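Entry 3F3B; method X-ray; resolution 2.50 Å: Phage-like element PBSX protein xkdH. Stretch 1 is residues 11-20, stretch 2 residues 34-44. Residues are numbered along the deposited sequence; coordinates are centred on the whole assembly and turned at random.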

# COMPACT_ATOMS: atom_id res chain seq x y z
N CYS A 11 -8.52 6.23 -1.47
CA CYS A 11 -7.99 5.09 -0.74
C CYS A 11 -7.63 5.47 0.70
O CYS A 11 -7.49 6.65 1.03
CB CYS A 11 -6.75 4.55 -1.44
SG CYS A 11 -5.34 5.68 -1.40
N ASP A 12 -7.49 4.45 1.54
CA ASP A 12 -7.07 4.65 2.91
C ASP A 12 -5.65 4.15 2.94
O ASP A 12 -5.32 3.16 2.27
CB ASP A 12 -7.93 3.84 3.88
CG ASP A 12 -9.34 4.36 3.98
OD1 ASP A 12 -9.55 5.57 3.72
OD2 ASP A 12 -10.24 3.56 4.33
N ILE A 13 -4.79 4.81 3.70
CA ILE A 13 -3.40 4.43 3.78
C ILE A 13 -3.01 4.03 5.21
O ILE A 13 -3.43 4.66 6.17
CB ILE A 13 -2.51 5.60 3.30
CG1 ILE A 13 -2.97 6.07 1.92
CG2 ILE A 13 -1.07 5.16 3.22
CD1 ILE A 13 -2.28 7.35 1.42
N TYR A 14 -2.22 2.97 5.31
CA TYR A 14 -1.74 2.45 6.59
C TYR A 14 -0.23 2.37 6.53
O TYR A 14 0.33 1.78 5.60
CB TYR A 14 -2.26 1.03 6.85
CG TYR A 14 -3.76 0.88 6.89
CD1 TYR A 14 -4.42 0.52 8.07
CD2 TYR A 14 -4.53 1.08 5.74
CE1 TYR A 14 -5.80 0.35 8.10
CE2 TYR A 14 -5.91 0.92 5.76
CZ TYR A 14 -6.54 0.56 6.94
OH TYR A 14 -7.92 0.42 6.96
N HIS A 15 0.44 2.93 7.53
CA HIS A 15 1.89 2.90 7.58
C HIS A 15 2.41 1.76 8.44
O HIS A 15 1.81 1.42 9.46
CB HIS A 15 2.42 4.22 8.13
CG HIS A 15 1.98 5.42 7.37
ND1 HIS A 15 1.96 5.46 5.99
CD2 HIS A 15 1.59 6.64 7.79
CE1 HIS A 15 1.58 6.66 5.60
NE2 HIS A 15 1.35 7.40 6.67
N GLU A 16 3.52 1.16 8.02
CA GLU A 16 4.13 0.10 8.80
C GLU A 16 4.57 0.78 10.10
O GLU A 16 5.02 1.93 10.08
CB GLU A 16 5.35 -0.48 8.07
CG GLU A 16 5.00 -1.27 6.81
CD GLU A 16 4.51 -2.68 7.11
OE1 GLU A 16 3.80 -2.87 8.12
OE2 GLU A 16 4.84 -3.61 6.34
N ALA A 17 4.43 0.09 11.22
CA ALA A 17 4.83 0.68 12.49
C ALA A 17 5.52 -0.34 13.38
O ALA A 17 5.22 -1.54 13.32
CB ALA A 17 3.60 1.27 13.21
N ALA A 18 6.45 0.13 14.20
CA ALA A 18 7.16 -0.74 15.12
C ALA A 18 6.22 -1.01 16.28
O ALA A 18 5.68 -0.08 16.88
CB ALA A 18 8.43 -0.08 15.61
N GLN A 19 6.01 -2.29 16.59
CA GLN A 19 5.12 -2.69 17.68
C GLN A 19 5.86 -2.76 19.00
O GLN A 19 7.07 -3.00 19.04
CB GLN A 19 4.48 -4.04 17.37
CG GLN A 19 3.71 -4.06 16.06
CD GLN A 19 2.60 -3.03 16.02
OE1 GLN A 19 1.64 -3.11 16.79
NE2 GLN A 19 2.73 -2.05 15.13
N ALA A 20 5.12 -2.56 20.09
CA ALA A 20 5.69 -2.60 21.43
C ALA A 20 6.45 -3.91 21.63
O ALA A 20 5.93 -4.98 21.32
CB ALA A 20 4.59 -2.48 22.47
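Stretch 2 34-44: QPVISYPDTPD

Stretch 2 runs against stretch 1 in the opposite sense, pairing by a short antiparallel ladder at one end and by a proline-rich loop at the other. Strand 11-14 gives way to a loop at His15 and Glu16, and an extended segment resumes at Ala17; its partner is the strand that ends at Ser38, whose axis approaches to 4.6 Å at 134° between N-to-C directions, well short of strict antiparallel. Ala17 and Ser38 form the hydrogen-bonded pair, Ala17 N to Ser38 O at 2.9 Å and Ser38 N to Ala17 O at 3.1 Å. Next along, Ala18 faces Ile37 as a non-hydrogen-bonded pair (CA to CA, 4.7 Å), and Gln19 N reaches Val36 O at 2.7 Å. Beyond Ser38 the chain stays largely extended through Tyr39 and Pro40, turns at Asp41, where phi/psi is -66/-43, stays against Tyr14 through Thr42 and Pro43, and hydrogen-bonds to stretch 1 at Asp44. There Asp44 N donates to Ile13 O (2.9 Å), while Asp44 OD2 accepts from His15 N (2.8 Å, nearly linear); water 1 donates to both Asp44 OD2 and His15 O, each at 2.8 Å, tying the carboxylate to the loop a second time.

Among the side chains, Tyr14 is the most heavily covered residue. Pro43 CA lies over one face of its ring, 3.9 Å from the centroid and 17° off the normal, a CH-pi contact, and Pro43 CG packs 3.4 Å from Tyr14 CZ. Pro40 O lies at the ring edge, 3.5 Å from Tyr14 CD1, and Tyr14 CB meets Tyr39 CD2 at 3.8 Å. The Tyr39 ring in turn carries Glu16 CD over one face. On the sheet, Ala18 and Ile37 share one face, with Ala18 CB 4.3 Å from Ile37 CD1; Ala17 and Ser38 point to the other.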

# COMPACT_ATOMS: atom_id res chain seq x y z
N GLN A 34 15.41 -4.85 15.97
CA GLN A 34 14.58 -5.76 15.20
C GLN A 34 13.18 -5.86 15.81
O GLN A 34 12.78 -6.90 16.32
CB GLN A 34 15.21 -7.15 15.15
CG GLN A 34 14.58 -8.04 14.10
CD GLN A 34 14.46 -7.33 12.76
OE1 GLN A 34 15.46 -6.99 12.13
NE2 GLN A 34 13.22 -7.09 12.33
N PRO A 35 12.42 -4.75 15.77
CA PRO A 35 11.06 -4.69 16.31
C PRO A 35 10.09 -5.50 15.47
O PRO A 35 10.45 -5.99 14.40
CB PRO A 35 10.72 -3.20 16.25
CG PRO A 35 12.07 -2.52 16.23
CD PRO A 35 12.86 -3.42 15.33
N VAL A 36 8.87 -5.65 15.97
CA VAL A 36 7.83 -6.36 15.24
C VAL A 36 7.11 -5.28 14.45
O VAL A 36 6.53 -4.37 15.03
CB VAL A 36 6.84 -7.04 16.19
CG1 VAL A 36 5.70 -7.68 15.39
CG2 VAL A 36 7.56 -8.09 17.03
N ILE A 37 7.16 -5.39 13.12
CA ILE A 37 6.55 -4.42 12.23
C ILE A 37 5.19 -4.89 11.72
O ILE A 37 5.07 -6.01 11.22
CB ILE A 37 7.45 -4.16 10.99
CG1 ILE A 37 8.92 -3.99 11.42
CG2 ILE A 37 6.95 -2.93 10.23
CD1 ILE A 37 9.14 -2.91 12.44
N SER A 38 4.19 -4.02 11.83
CA SER A 38 2.84 -4.35 11.37
C SER A 38 2.01 -3.09 11.17
O SER A 38 2.46 -1.99 11.51
CB SER A 38 2.13 -5.26 12.38
OG SER A 38 1.97 -4.60 13.62
N TYR A 39 0.81 -3.24 10.63
CA TYR A 39 -0.07 -2.10 10.38
C TYR A 39 -1.08 -1.94 11.51
O TYR A 39 -1.43 -2.91 12.18
CB TYR A 39 -0.85 -2.27 9.07
CG TYR A 39 -0.01 -2.48 7.83
CD1 TYR A 39 0.13 -3.74 7.27
CD2 TYR A 39 0.64 -1.41 7.22
CE1 TYR A 39 0.88 -3.94 6.11
CE2 TYR A 39 1.40 -1.60 6.06
CZ TYR A 39 1.51 -2.86 5.52
OH TYR A 39 2.27 -3.05 4.39
N PRO A 40 -1.57 -0.71 11.73
CA PRO A 40 -2.55 -0.45 12.79
C PRO A 40 -3.95 -0.89 12.34
O PRO A 40 -4.18 -1.17 11.17
CB PRO A 40 -2.45 1.06 12.96
CG PRO A 40 -2.17 1.52 11.55
CD PRO A 40 -1.12 0.54 11.10
N ASP A 41 -4.89 -0.96 13.29
CA ASP A 41 -6.27 -1.37 13.00
C ASP A 41 -6.97 -0.37 12.11
O ASP A 41 -7.69 -0.74 11.18
CB ASP A 41 -7.08 -1.51 14.29
CG ASP A 41 -6.93 -2.87 14.93
OD1 ASP A 41 -6.05 -3.65 14.49
OD2 ASP A 41 -7.70 -3.15 15.88
N THR A 42 -6.78 0.91 12.41
CA THR A 42 -7.42 1.96 11.64
C THR A 42 -6.46 2.70 10.72
O THR A 42 -5.25 2.76 10.96
CB THR A 42 -8.12 2.97 12.56
OG1 THR A 42 -7.16 3.58 13.43
CG2 THR A 42 -9.19 2.27 13.40
N PRO A 43 -6.99 3.29 9.65
CA PRO A 43 -6.20 4.04 8.67
C PRO A 43 -5.48 5.23 9.28
O PRO A 43 -6.04 5.93 10.14
CB PRO A 43 -7.25 4.46 7.65
CG PRO A 43 -8.26 3.36 7.73
CD PRO A 43 -8.39 3.16 9.20
N ASP A 44 -4.25 5.47 8.84
CA ASP A 44 -3.49 6.62 9.32
C ASP A 44 -4.00 7.83 8.55
O ASP A 44 -4.13 8.93 9.09
CB ASP A 44 -2.00 6.40 9.09
CG ASP A 44 -1.41 5.36 10.03
OD1 ASP A 44 -1.55 5.53 11.26
OD2 ASP A 44 -0.80 4.38 9.55
O HOH W 1 1.05 3.33 11.43